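Local coordinates for protein PA1221 (Pseudomonas aeruginosa, PDB 4DG8) that belongs to the AMP-binding (ANL) family, has a carrier-type phosphopantetheine attachment region in its sequence, and holds a molecule of adenosine monophosphate in this model, at residues D67-H72 / L94-L99; I107-P112 / L141-V146; R121-R126 / A167-S172; S211-D216 / L220-A225. One frame throughout, in Å; residues are numbered along the deposited sequence.

Contact 1 (D67-H72 / L94-L99)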
loop_
_atom_site.group_PDB
_atom_site.type_symbol
_atom_site.label_atom_id
_atom_site.label_comp_id
_atom_site.label_asym_id
_atom_site.label_seq_id
_atom_site.Cartn_x
_atom_site.Cartn_y
_atom_site.Cartn_z
ATOM N N ASP A 67 -3.671 -24.486 -11.775
ATOM C CA ASP A 67 -3.894 -25.921 -11.769
ATOM C C ASP A 67 -3.073 -26.547 -10.648
ATOM O O ASP A 67 -3.566 -27.387 -9.875
ATOM C CB ASP A 67 -3.502 -26.544 -13.104
ATOM C CG ASP A 67 -4.483 -26.240 -14.196
ATOM O OD1 ASP A 67 -5.643 -25.913 -13.870
ATOM O OD2 ASP A 67 -4.092 -26.342 -15.385
ATOM N N TYR A 68 -1.815 -26.123 -10.555
ATOM C CA TYR A 68 -0.972 -26.585 -9.440
ATOM C C TYR A 68 -1.518 -26.187 -8.025
ATOM O O TYR A 68 -1.635 -27.026 -7.088
ATOM C CB TYR A 68 0.464 -26.093 -9.670
ATOM C CG TYR A 68 1.377 -26.251 -8.478
ATOM C CD1 TYR A 68 2.155 -27.392 -8.315
ATOM C CD2 TYR A 68 1.462 -25.250 -7.514
ATOM C CE1 TYR A 68 2.991 -27.531 -7.227
ATOM C CE2 TYR A 68 2.286 -25.375 -6.425
ATOM C CZ TYR A 68 3.052 -26.516 -6.280
ATOM O OH TYR A 68 3.874 -26.633 -5.178
ATOM N N LEU A 69 -1.874 -24.912 -7.874
ATOM C CA LEU A 69 -2.394 -24.427 -6.601
ATOM C C LEU A 69 -3.649 -25.196 -6.180
ATOM O O LEU A 69 -3.810 -25.568 -5.015
ATOM C CB LEU A 69 -2.710 -22.931 -6.682
ATOM C CG LEU A 69 -1.552 -22.001 -7.042
ATOM C CD1 LEU A 69 -2.012 -20.538 -6.958
ATOM C CD2 LEU A 69 -0.359 -22.262 -6.114
ATOM N N LEU A 70 -4.551 -25.417 -7.126
ATOM C CA LEU A 70 -5.785 -26.121 -6.824
ATOM C C LEU A 70 -5.500 -27.569 -6.487
ATOM O O LEU A 70 -6.198 -28.162 -5.671
ATOM C CB LEU A 70 -6.771 -26.021 -7.985
ATOM C CG LEU A 70 -7.382 -24.625 -8.041
ATOM C CD1 LEU A 70 -8.194 -24.401 -9.305
ATOM C CD2 LEU A 70 -8.193 -24.330 -6.771
ATOM N N GLU A 71 -4.474 -28.142 -7.117
ATOM C CA GLU A 71 -4.096 -29.505 -6.770
ATOM C C GLU A 71 -3.681 -29.603 -5.298
ATOM O O GLU A 71 -4.063 -30.544 -4.607
ATOM C CB GLU A 71 -2.994 -30.053 -7.674
ATOM C CG GLU A 71 -2.468 -31.388 -7.166
ATOM C CD GLU A 71 -1.502 -32.061 -8.123
ATOM O OE1 GLU A 71 -0.584 -31.376 -8.638
ATOM O OE2 GLU A 71 -1.667 -33.285 -8.351
ATOM N N HIS A 72 -2.908 -28.633 -4.819
ATOM C CA HIS A 72 -2.553 -28.611 -3.393
ATOM C C HIS A 72 -3.692 -28.106 -2.489
ATOM O O HIS A 72 -3.887 -28.615 -1.394
ATOM C CB HIS A 72 -1.306 -27.761 -3.140
ATOM C CG HIS A 72 -0.065 -28.294 -3.784
ATOM N ND1 HIS A 72 -0.052 -28.819 -5.059
ATOM C CD2 HIS A 72 1.212 -28.362 -3.337
ATOM C CE1 HIS A 72 1.175 -29.195 -5.366
ATOM N NE2 HIS A 72 1.963 -28.929 -4.339
ATOM N N LEU A 94 0.236 -13.831 -8.758
ATOM C CA LEU A 94 -0.902 -13.131 -8.159
ATOM C C LEU A 94 -2.189 -13.533 -8.866
ATOM O O LEU A 94 -3.226 -13.771 -8.221
ATOM C CB LEU A 94 -0.727 -11.607 -8.245
ATOM C CG LEU A 94 0.495 -11.003 -7.541
ATOM C CD1 LEU A 94 0.444 -9.495 -7.684
ATOM C CD2 LEU A 94 0.536 -11.397 -6.062
ATOM N N LEU A 95 -2.136 -13.603 -10.199
ATOM C CA LEU A 95 -3.360 -13.962 -10.914
ATOM C C LEU A 95 -3.746 -15.428 -10.653
ATOM O O LEU A 95 -4.924 -15.747 -10.550
ATOM C CB LEU A 95 -3.232 -13.690 -12.429
ATOM C CG LEU A 95 -4.439 -14.002 -13.313
ATOM C CD1 LEU A 95 -5.677 -13.203 -12.853
ATOM C CD2 LEU A 95 -4.121 -13.720 -14.797
ATOM N N ALA A 96 -2.758 -16.320 -10.583
ATOM C CA ALA A 96 -3.052 -17.744 -10.401
ATOM C C ALA A 96 -3.666 -17.983 -9.006
ATOM O O ALA A 96 -4.600 -18.793 -8.834
ATOM C CB ALA A 96 -1.795 -18.571 -10.591
ATOM N N ILE A 97 -3.147 -17.246 -8.027
ATOM C CA ILE A 97 -3.692 -17.286 -6.678
ATOM C C ILE A 97 -5.143 -16.834 -6.705
ATOM O O ILE A 97 -6.019 -17.546 -6.219
ATOM C CB ILE A 97 -2.866 -16.447 -5.680
ATOM C CG1 ILE A 97 -1.589 -17.201 -5.306
ATOM C CG2 ILE A 97 -3.669 -16.213 -4.389
ATOM C CD1 ILE A 97 -0.423 -16.295 -4.880
ATOM N N LEU A 98 -5.412 -15.681 -7.318
ATOM C CA LEU A 98 -6.806 -15.222 -7.381
ATOM C C LEU A 98 -7.752 -16.179 -8.116
ATOM O O LEU A 98 -8.884 -16.410 -7.671
ATOM C CB LEU A 98 -6.890 -13.824 -7.993
ATOM C CG LEU A 98 -6.116 -12.752 -7.221
ATOM C CD1 LEU A 98 -6.452 -11.417 -7.836
ATOM C CD2 LEU A 98 -6.469 -12.783 -5.734
ATOM N N LEU A 99 -7.284 -16.712 -9.241
ATOM C CA LEU A 99 -8.021 -17.698 -10.032
ATOM C C LEU A 99 -8.409 -18.925 -9.222
ATOM O O LEU A 99 -9.427 -19.572 -9.511
ATOM C CB LEU A 99 -7.171 -18.174 -11.207
ATOM C CG LEU A 99 -7.076 -17.273 -12.451
ATOM C CD1 LEU A 99 -5.973 -17.764 -13.428
ATOM C CD2 LEU A 99 -8.435 -17.219 -13.146
#

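Contact 2 (I107-P112 / L141-V146)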
loop_
_atom_site.group_PDB
_atom_site.type_symbol
_atom_site.label_atom_id
_atom_site.label_comp_id
_atom_site.label_asym_id
_atom_site.label_seq_id
_atom_site.Cartn_x
_atom_site.Cartn_y
_atom_site.Cartn_z
ATOM N N ILE A 107 5.674 -11.925 1.187
ATOM C CA ILE A 107 6.614 -12.385 2.202
ATOM C C ILE A 107 8.020 -12.023 1.761
ATOM O O ILE A 107 8.467 -12.443 0.691
ATOM C CB ILE A 107 6.521 -13.912 2.432
ATOM C CG1 ILE A 107 5.148 -14.302 2.990
ATOM C CG2 ILE A 107 7.625 -14.377 3.392
ATOM C CD1 ILE A 107 4.896 -13.806 4.408
ATOM N N ASP A 108 8.716 -11.227 2.568
ATOM C CA ASP A 108 10.079 -10.862 2.235
ATOM C C ASP A 108 11.018 -11.831 2.947
ATOM O O ASP A 108 11.255 -11.715 4.150
ATOM C CB ASP A 108 10.338 -9.414 2.676
ATOM C CG ASP A 108 11.724 -8.936 2.324
ATOM O OD1 ASP A 108 12.579 -9.774 1.969
ATOM O OD2 ASP A 108 11.966 -7.714 2.418
ATOM N N LEU A 109 11.607 -12.741 2.172
ATOM C CA LEU A 109 12.431 -13.814 2.716
ATOM C C LEU A 109 13.766 -13.304 3.274
ATOM O O LEU A 109 14.495 -14.042 3.930
ATOM C CB LEU A 109 12.620 -14.938 1.679
ATOM C CG LEU A 109 11.369 -15.821 1.473
ATOM C CD1 LEU A 109 11.535 -16.826 0.357
ATOM C CD2 LEU A 109 10.983 -16.547 2.758
ATOM N N LYS A 110 14.057 -12.027 3.050
ATOM C CA LYS A 110 15.246 -11.415 3.624
ATOM C C LYS A 110 14.981 -10.820 5.011
ATOM O O LYS A 110 15.900 -10.330 5.653
ATOM C CB LYS A 110 15.832 -10.357 2.689
ATOM C CG LYS A 110 16.350 -10.908 1.365
ATOM N N GLN A 111 13.731 -10.864 5.467
ATOM C CA GLN A 111 13.417 -10.516 6.855
ATOM C C GLN A 111 13.782 -11.703 7.745
ATOM O O GLN A 111 13.966 -12.805 7.236
ATOM C CB GLN A 111 11.925 -10.193 7.009
ATOM C CG GLN A 111 11.482 -8.955 6.244
ATOM C CD GLN A 111 12.284 -7.720 6.624
ATOM O OE1 GLN A 111 12.687 -7.553 7.775
ATOM N NE2 GLN A 111 12.517 -6.850 5.656
ATOM N N PRO A 112 13.900 -11.482 9.069
ATOM C CA PRO A 112 14.205 -12.590 9.984
ATOM C C PRO A 112 13.152 -13.692 9.908
ATOM O O PRO A 112 11.955 -13.412 9.948
ATOM C CB PRO A 112 14.152 -11.931 11.364
ATOM C CG PRO A 112 14.522 -10.499 11.100
ATOM C CD PRO A 112 13.886 -10.181 9.766
ATOM N N LEU A 141 10.424 -22.234 6.390
ATOM C CA LEU A 141 9.134 -21.741 5.912
ATOM C C LEU A 141 8.733 -22.545 4.679
ATOM O O LEU A 141 9.592 -23.054 3.964
ATOM C CB LEU A 141 9.202 -20.256 5.576
ATOM C CG LEU A 141 9.537 -19.293 6.721
ATOM C CD1 LEU A 141 10.015 -17.949 6.183
ATOM C CD2 LEU A 141 8.354 -19.112 7.673
ATOM N N PRO A 142 7.420 -22.675 4.432
ATOM C CA PRO A 142 6.947 -23.564 3.355
ATOM C C PRO A 142 7.036 -22.906 1.970
ATOM O O PRO A 142 6.052 -22.354 1.497
ATOM C CB PRO A 142 5.489 -23.858 3.746
ATOM C CG PRO A 142 5.063 -22.671 4.574
ATOM C CD PRO A 142 6.319 -22.105 5.234
ATOM N N CYS A 143 8.220 -22.959 1.358
ATOM C CA CYS A 143 8.495 -22.314 0.075
ATOM C C CYS A 143 8.639 -23.317 -1.044
ATOM O O CYS A 143 9.168 -24.398 -0.838
ATOM C CB CYS A 143 9.816 -21.550 0.125
ATOM S SG CYS A 143 9.758 -19.934 0.862
ATOM N N VAL A 144 8.196 -22.934 -2.238
ATOM C CA VAL A 144 8.463 -23.714 -3.436
ATOM C C VAL A 144 9.015 -22.813 -4.534
ATOM O O VAL A 144 8.590 -21.669 -4.665
ATOM C CB VAL A 144 7.203 -24.442 -3.944
ATOM C CG1 VAL A 144 6.705 -25.406 -2.893
ATOM C CG2 VAL A 144 6.102 -23.450 -4.329
ATOM N N PRO A 145 10.000 -23.319 -5.297
ATOM C CA PRO A 145 10.572 -22.544 -6.408
ATOM C C PRO A 145 9.550 -22.436 -7.523
ATOM O O PRO A 145 9.060 -23.454 -8.008
ATOM C CB PRO A 145 11.759 -23.402 -6.855
ATOM C CG PRO A 145 11.357 -24.814 -6.495
ATOM C CD PRO A 145 10.490 -24.711 -5.263
ATOM N N VAL A 146 9.270 -21.228 -7.982
ATOM C CA VAL A 146 8.137 -21.065 -8.876
ATOM C C VAL A 146 8.472 -21.518 -10.302
ATOM O O VAL A 146 7.591 -21.910 -11.048
ATOM C CB VAL A 146 7.578 -19.627 -8.847
ATOM C CG1 VAL A 146 8.381 -18.719 -9.779
ATOM C CG2 VAL A 146 6.107 -19.639 -9.220
#

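Contact 3 (R121-R126 / A167-S172)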
loop_
_atom_site.group_PDB
_atom_site.type_symbol
_atom_site.label_atom_id
_atom_site.label_comp_id
_atom_site.label_asym_id
_atom_site.label_seq_id
_atom_site.Cartn_x
_atom_site.Cartn_y
_atom_site.Cartn_z
ATOM N N ARG A 121 1.866 -17.810 10.567
ATOM C CA ARG A 121 0.931 -18.376 11.532
ATOM C C ARG A 121 -0.293 -17.473 11.725
ATOM O O ARG A 121 -1.421 -17.955 11.792
ATOM C CB ARG A 121 1.613 -18.616 12.871
ATOM C CG ARG A 121 0.863 -19.588 13.790
ATOM C CD ARG A 121 1.587 -19.754 15.130
ATOM N NE ARG A 121 1.592 -18.523 15.922
ATOM C CZ ARG A 121 0.567 -18.117 16.671
ATOM N NH1 ARG A 121 -0.538 -18.846 16.725
ATOM N NH2 ARG A 121 0.643 -16.991 17.372
ATOM N N GLN A 122 -0.074 -16.166 11.819
ATOM C CA GLN A 122 -1.174 -15.247 12.099
ATOM C C GLN A 122 -2.265 -15.405 11.057
ATOM O O GLN A 122 -3.445 -15.421 11.398
ATOM C CB GLN A 122 -0.711 -13.782 12.170
ATOM C CG GLN A 122 0.016 -13.420 13.460
ATOM C CD GLN A 122 -0.880 -13.573 14.695
ATOM O OE1 GLN A 122 -2.012 -13.089 14.716
ATOM N NE2 GLN A 122 -0.380 -14.262 15.715
ATOM N N VAL A 123 -1.863 -15.479 9.790
ATOM C CA VAL A 123 -2.838 -15.647 8.707
ATOM C C VAL A 123 -3.018 -17.053 8.104
ATOM O O VAL A 123 -3.679 -17.214 7.075
ATOM C CB VAL A 123 -2.637 -14.615 7.606
ATOM C CG1 VAL A 123 -2.819 -13.237 8.208
ATOM C CG2 VAL A 123 -1.255 -14.777 6.987
ATOM N N ASP A 124 -2.369 -18.042 8.699
ATOM C CA ASP A 124 -2.417 -19.407 8.189
ATOM C C ASP A 124 -1.946 -19.489 6.726
ATOM O O ASP A 124 -2.540 -20.177 5.900
ATOM C CB ASP A 124 -3.812 -20.016 8.381
ATOM C CG ASP A 124 -3.806 -21.526 8.249
ATOM O OD1 ASP A 124 -2.739 -22.142 8.475
ATOM O OD2 ASP A 124 -4.867 -22.101 7.921
ATOM N N CYS A 125 -0.849 -18.799 6.418
ATOM C CA CYS A 125 -0.285 -18.867 5.079
ATOM C C CYS A 125 0.287 -20.255 4.881
ATOM O O CYS A 125 1.186 -20.668 5.608
ATOM C CB CYS A 125 0.820 -17.834 4.912
ATOM S SG CYS A 125 1.600 -17.844 3.267
ATOM N N ARG A 126 -0.241 -20.969 3.891
ATOM C CA ARG A 126 0.033 -22.399 3.751
ATOM C C ARG A 126 1.315 -22.696 2.981
ATOM O O ARG A 126 1.942 -23.722 3.181
ATOM C CB ARG A 126 -1.153 -23.118 3.094
ATOM C CG ARG A 126 -2.522 -22.787 3.714
ATOM C CD ARG A 126 -2.711 -23.407 5.098
ATOM N NE ARG A 126 -2.838 -24.862 5.025
ATOM C CZ ARG A 126 -3.936 -25.507 4.639
ATOM N NH1 ARG A 126 -5.024 -24.827 4.294
ATOM N NH2 ARG A 126 -3.946 -26.837 4.608
ATOM N N ALA A 167 -9.125 -11.255 -1.696
ATOM C CA ALA A 167 -8.027 -11.214 -2.667
ATOM C C ALA A 167 -6.608 -11.231 -2.055
ATOM O O ALA A 167 -5.672 -11.859 -2.576
ATOM C CB ALA A 167 -8.196 -10.020 -3.613
ATOM N N TYR A 168 -6.419 -10.492 -0.978
ATOM C CA TYR A 168 -5.078 -10.436 -0.396
ATOM C C TYR A 168 -5.068 -9.997 1.050
ATOM O O TYR A 168 -6.059 -9.465 1.564
ATOM C CB TYR A 168 -4.118 -9.570 -1.245
ATOM C CG TYR A 168 -4.452 -8.098 -1.325
ATOM C CD1 TYR A 168 -4.158 -7.231 -0.277
ATOM C CD2 TYR A 168 -5.017 -7.560 -2.475
ATOM C CE1 TYR A 168 -4.461 -5.877 -0.359
ATOM C CE2 TYR A 168 -5.315 -6.206 -2.569
ATOM C CZ TYR A 168 -5.039 -5.368 -1.516
ATOM O OH TYR A 168 -5.336 -4.017 -1.634
ATOM N N ILE A 169 -3.935 -10.222 1.698
ATOM C CA ILE A 169 -3.705 -9.699 3.030
ATOM C C ILE A 169 -2.507 -8.743 3.051
ATOM O O ILE A 169 -1.462 -9.039 2.483
ATOM C CB ILE A 169 -3.476 -10.834 4.048
ATOM C CG1 ILE A 169 -4.758 -11.646 4.197
ATOM C CG2 ILE A 169 -2.990 -10.256 5.409
ATOM C CD1 ILE A 169 -4.632 -12.874 5.050
ATOM N N ASN A 170 -2.671 -7.593 3.700
ATOM C CA ASN A 170 -1.549 -6.692 3.970
ATOM C C ASN A 170 -1.420 -6.507 5.463
ATOM O O ASN A 170 -2.405 -6.203 6.144
ATOM C CB ASN A 170 -1.744 -5.319 3.323
ATOM C CG ASN A 170 -1.479 -5.334 1.817
ATOM O OD1 ASN A 170 -1.402 -6.401 1.186
ATOM N ND2 ASN A 170 -1.351 -4.145 1.230
ATOM N N PHE A 171 -0.216 -6.670 5.990
ATOM C CA PHE A 171 -0.048 -6.529 7.435
ATOM C C PHE A 171 0.148 -5.050 7.778
ATOM O O PHE A 171 0.829 -4.317 7.046
ATOM C CB PHE A 171 1.134 -7.356 7.932
ATOM C CG PHE A 171 0.779 -8.779 8.285
ATOM C CD1 PHE A 171 0.154 -9.071 9.485
ATOM C CD2 PHE A 171 1.074 -9.822 7.419
ATOM C CE1 PHE A 171 -0.174 -10.387 9.817
ATOM C CE2 PHE A 171 0.754 -11.142 7.751
ATOM C CZ PHE A 171 0.127 -11.419 8.941
ATOM N N SER A 172 -0.476 -4.613 8.872
ATOM C CA SER A 172 -0.305 -3.251 9.350
ATOM C C SER A 172 0.338 -3.204 10.742
ATOM O O SER A 172 -0.096 -3.892 11.674
ATOM C CB SER A 172 -1.633 -2.491 9.351
ATOM O OG SER A 172 -1.450 -1.177 9.851
#

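Contact 4 (S211-D216 / L220-A225)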
loop_
_atom_site.group_PDB
_atom_site.type_symbol
_atom_site.label_atom_id
_atom_site.label_comp_id
_atom_site.label_asym_id
_atom_site.label_seq_id
_atom_site.Cartn_x
_atom_site.Cartn_y
_atom_site.Cartn_z
ATOM N N SER A 211 5.986 0.004 -6.444
ATOM C CA SER A 211 5.642 -0.291 -5.050
ATOM C C SER A 211 5.631 -1.783 -4.735
ATOM O O SER A 211 4.950 -2.543 -5.397
ATOM C CB SER A 211 4.270 0.306 -4.709
ATOM O OG SER A 211 4.218 1.676 -5.046
ATOM N N PRO A 212 6.396 -2.212 -3.714
ATOM C CA PRO A 212 6.390 -3.648 -3.387
ATOM C C PRO A 212 5.014 -4.105 -2.930
ATOM O O PRO A 212 4.209 -3.271 -2.488
ATOM C CB PRO A 212 7.409 -3.752 -2.244
ATOM C CG PRO A 212 8.342 -2.597 -2.484
ATOM C CD PRO A 212 7.447 -1.485 -2.982
ATOM N N LEU A 213 4.750 -5.408 -3.024
ATOM C CA LEU A 213 3.433 -5.953 -2.683
ATOM C C LEU A 213 3.028 -5.841 -1.204
ATOM O O LEU A 213 1.908 -6.191 -0.838
ATOM C CB LEU A 213 3.321 -7.406 -3.124
ATOM C CG LEU A 213 3.269 -7.692 -4.617
ATOM C CD1 LEU A 213 3.577 -9.188 -4.848
ATOM C CD2 LEU A 213 1.905 -7.266 -5.204
ATOM N N SER A 214 3.937 -5.393 -0.347
ATOM C CA SER A 214 3.585 -5.181 1.055
ATOM C C SER A 214 2.803 -3.872 1.202
ATOM O O SER A 214 2.220 -3.596 2.254
ATOM C CB SER A 214 4.844 -5.176 1.917
ATOM O OG SER A 214 5.813 -4.322 1.341
ATOM N N PHE A 215 2.775 -3.072 0.137
ATOM C CA PHE A 215 1.952 -1.861 0.127
ATOM C C PHE A 215 0.764 -1.969 -0.821
ATOM O O PHE A 215 0.910 -2.420 -1.969
ATOM C CB PHE A 215 2.793 -0.659 -0.294
ATOM C CG PHE A 215 4.111 -0.574 0.406
ATOM C CD1 PHE A 215 4.218 0.064 1.637
ATOM C CD2 PHE A 215 5.243 -1.123 -0.161
ATOM C CE1 PHE A 215 5.444 0.141 2.295
ATOM C CE2 PHE A 215 6.471 -1.048 0.486
ATOM C CZ PHE A 215 6.573 -0.410 1.720
ATOM N N ASP A 216 -0.392 -1.461 -0.404
ATOM C CA ASP A 216 -1.556 -1.546 -1.284
ATOM C C ASP A 216 -1.549 -0.497 -2.402
ATOM O O ASP A 216 -2.489 -0.439 -3.194
ATOM C CB ASP A 216 -2.912 -1.585 -0.534
ATOM C CG ASP A 216 -3.248 -0.274 0.156
ATOM O OD1 ASP A 216 -4.328 -0.197 0.779
ATOM O OD2 ASP A 216 -2.439 0.677 0.078
ATOM N N LEU A 220 -3.129 -0.663 -6.984
ATOM C CA LEU A 220 -3.412 0.269 -8.072
ATOM C C LEU A 220 -2.450 0.049 -9.250
ATOM O O LEU A 220 -2.868 0.014 -10.416
ATOM C CB LEU A 220 -3.294 1.713 -7.582
ATOM C CG LEU A 220 -3.402 2.763 -8.687
ATOM C CD1 LEU A 220 -4.794 2.702 -9.332
ATOM C CD2 LEU A 220 -3.119 4.136 -8.108
ATOM N N GLU A 221 -1.159 -0.053 -8.951
ATOM C CA GLU A 221 -0.185 -0.168 -10.044
ATOM C C GLU A 221 -0.433 -1.382 -10.946
ATOM O O GLU A 221 -0.332 -1.304 -12.170
ATOM C CB GLU A 221 1.234 -0.202 -9.492
ATOM C CG GLU A 221 1.624 1.101 -8.801
ATOM C CD GLU A 221 2.938 1.001 -8.066
ATOM O OE1 GLU A 221 3.641 -0.029 -8.209
ATOM O OE2 GLU A 221 3.263 1.964 -7.346
ATOM N N ILE A 222 -0.754 -2.503 -10.322
ATOM C CA ILE A 222 -0.942 -3.750 -11.038
ATOM C C ILE A 222 -2.336 -3.852 -11.623
ATOM O O ILE A 222 -2.506 -3.928 -12.849
ATOM C CB ILE A 222 -0.626 -4.944 -10.133
ATOM C CG1 ILE A 222 0.855 -4.878 -9.736
ATOM C CG2 ILE A 222 -0.975 -6.273 -10.837
ATOM C CD1 ILE A 222 1.235 -5.744 -8.508
ATOM N N TRP A 223 -3.346 -3.846 -10.752
ATOM C CA TRP A 223 -4.698 -4.083 -11.229
ATOM C C TRP A 223 -5.282 -2.892 -11.994
ATOM O O TRP A 223 -6.149 -3.062 -12.837
ATOM C CB TRP A 223 -5.597 -4.549 -10.079
ATOM C CG TRP A 223 -5.021 -5.787 -9.464
ATOM C CD1 TRP A 223 -4.436 -5.903 -8.236
ATOM C CD2 TRP A 223 -4.904 -7.071 -10.089
ATOM N NE1 TRP A 223 -3.980 -7.193 -8.047
ATOM C CE2 TRP A 223 -4.249 -7.928 -9.170
ATOM C CE3 TRP A 223 -5.287 -7.583 -11.337
ATOM C CZ2 TRP A 223 -3.995 -9.286 -9.449
ATOM C CZ3 TRP A 223 -5.028 -8.933 -11.620
ATOM C CH2 TRP A 223 -4.397 -9.765 -10.674
ATOM N N GLY A 224 -4.801 -1.686 -11.716
ATOM C CA GLY A 224 -5.224 -0.552 -12.520
ATOM C C GLY A 224 -4.916 -0.758 -14.006
ATOM O O GLY A 224 -5.711 -0.391 -14.871
ATOM N N ALA A 225 -3.745 -1.311 -14.303
ATOM C CA ALA A 225 -3.427 -1.739 -15.667
ATOM C C ALA A 225 -4.234 -2.936 -16.125
ATOM O O ALA A 225 -4.983 -2.859 -17.114
ATOM C CB ALA A 225 -1.943 -2.083 -15.782
#

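Contact 1 (D67-H72 / L94-L99)
Leu69 reaches from helix 55-72 onto helix 88-99, and one methyl, its CD1, does all the close touching. Its apolar contacts are two. The nearer is Ile97, whose CG1 lies 3.7 Å from Leu69 CD1; the other is Ala96, with its CB 4.1 Å from the same methyl. Ile97 starts its side chain away from the neighbouring helix, but CG1 sits beside the backbone N (chi1 -77°), which keeps that methylene within touch of the leucine. A second kind of contact is with the backbone. Leu69 CD1 rests against the peptide joining Ala96 and Ile97, 3.6 Å from Ala96 O, so the methyl lies against the backbone of helix 88-99 as well as its side chains. Ala96 O also accepts a hydrogen bond from Ser100 OG. No hydrogen bond crosses between the two segments.

Segment 67-72 has polar bonds of its own. His72 ND1 gives a weak bond back to Tyr68 O one turn earlier, with ND1 above one face of the Tyr68 ring, toward its rim. Asp67 OD1 is taken up by a salt bridge to Arg158 and by the backbone N of Ser155.

Leu69 and Ile97 both also pack on Leu80 of strand 79-83, so the two helices meet on top of the sheet. Helix 88-99 links the parallel neighbours 79-83 and 103-106, a beta-alpha-beta crossover, and the pair forms part of the helical layer over one sheet of this AMP-binding domain.

Contact 2 (I107-P112 / L141-V146)
Leu109 extends from a turn toward the chain entering strand 143-145, where it meets Leu141 and Cys143. Its CB already points that way. The next atom, CG, is anti to the carbonyl carbon (chi1 -74°), and this carries the fork of the side chain up to the strand. There the branches divide the work: CD1 touches Cys143 SG at 3.6 Å, while CD2 lies 3.8 Å from CD1 of Leu141 and somewhat farther from the same sulfur. The two leucines run past one another in opposite directions, so their ends overlap alongside.

The loop that presents Leu109 is a type I beta turn from Asp108 to Gln111, combined with an Asx turn, between strand 103-106 and helix 113-123. Gln111 N closes the beta turn on Asp108 O, which also accepts from Asn116 ND2. In the Asx turn Lys110 N donates to Asp108 OD1 at 2.9 Å, meeting the oxygen from above the carboxylate plane. Pro112 then takes the N-cap position of the helix.

On the other side, an inverse gamma turn centred on Pro142 separates Leu141 from Cys143, yet both side chains start toward the loop. Leu141 also packs on Asn116 and Ala117 of the helix, and Cys143 on Ile128 of strand 125-130, the partner of this outermost strand of the sheet. Tyr83 adds a further contact to Leu109.

Contact 3 (R121-R126 / A167-S172)
Val123, near the end of helix 113-123, overlaps both Ile169 and Phe171 of strand 166-172. Its CG1 carries most of the contact, lying 3.5 Å from CZ of Phe171 and 3.7 Å from CD1 of Ile169. With CG1 anti to the carbonyl carbon (chi1 -61°), this methyl is held between the two strand side chains. Toward Ile169 the approach is tip to tip, and Ile169 CD1 comes equally near Val123 CB, 3.7 Å away. Toward Phe171 the methyl arrives obliquely to the ring, and Val123 CG2 adds a looser touch on CZ at 4.1 Å.

The strand residues belong to the mixed sheet of the AMP-binding domain, and helix 113-123, which packs on it, connects strands 103-106 and 125-130. Leu105 and Ala181, on the strands flanking 166-172, pack against Val123 and Phe171 as well. Alternate residues of the strand face the other way: Tyr168 OH bonds to Thr219 OG1 of helix 217-226.

Gln122 meets the phenyl ring at its edge, near the ring plane, with CB 4.1 Å from Phe171 CZ. Beyond CB the chain bends (chi2 -63°) and leads the amide away, to hydrogen bonds with Asn376 and Glu118. A Schellman motif closes the helix, with Asp124 at a positive phi of 57°, before the chain enters strand 125-130.

Contact 4 (S211-D216 / L220-A225)
Ser211 presents both its backbone N and its hydroxyl to the carboxylate of Glu221 on helix 217-226. Ser211 N donates to Glu221 OE1 at 2.9 Å through the syn lone pair, with a bent N-H...O angle of 131°; a second, weak bond runs from the same N to OE2. The hydroxyl gives the short bond, Ser211 OG to Glu221 OE2 at 2.5 Å, reaching that oxygen from 36° above the carboxylate plane. Glu221 OE1 also accepts from Asn210 N, so consecutive backbone amides converge on one oxygen and fix how the carboxylate is turned. Ser211 OG is also hydrogen-bonded to a bound (R,R)-2,3-butanediol, probably from the crystallisation liquor, and Ser211 O accepts from Tyr86 OH.

Next to this polar group, Leu213 CD2 meets Ile222 CD1 at 3.7 Å, the side chains crossing at about a right angle. The loop folds back as a type I turn, Phe215 N bonding to Pro212 O, and then delivers Asp216, whose OD1 accepts from Thr316 N. The contact is buried and, with the side chain of Asp216 about 4 Å from the adenosine monophosphate, this connection from strand 206-209 through a loop to helix 217-226 borders the nucleotide pocket of an ANL-family domain.

In the fold
Contacts 1 and 4 are buried, contact 3 is partly so, and contact 2 lies at the surface. Contacts 1 to 3 gather round one mixed sheet: 1 joins two helices over it, while 2 and 3 involve opposite ends of helix 113-123, the loop before it and its last turn. All three are apolar across their segments. Contact 4 differs in adding hydrogen bonds to a buried carboxylate, near the centre of the chain, to its apolar packing. It still meets contact 1, where Leu94 packs on Leu213 and Ile222, and contact 3, where Tyr168 touches Asp216. Strand 166-172 thus has contact 3 on one face and contact 4 on the other.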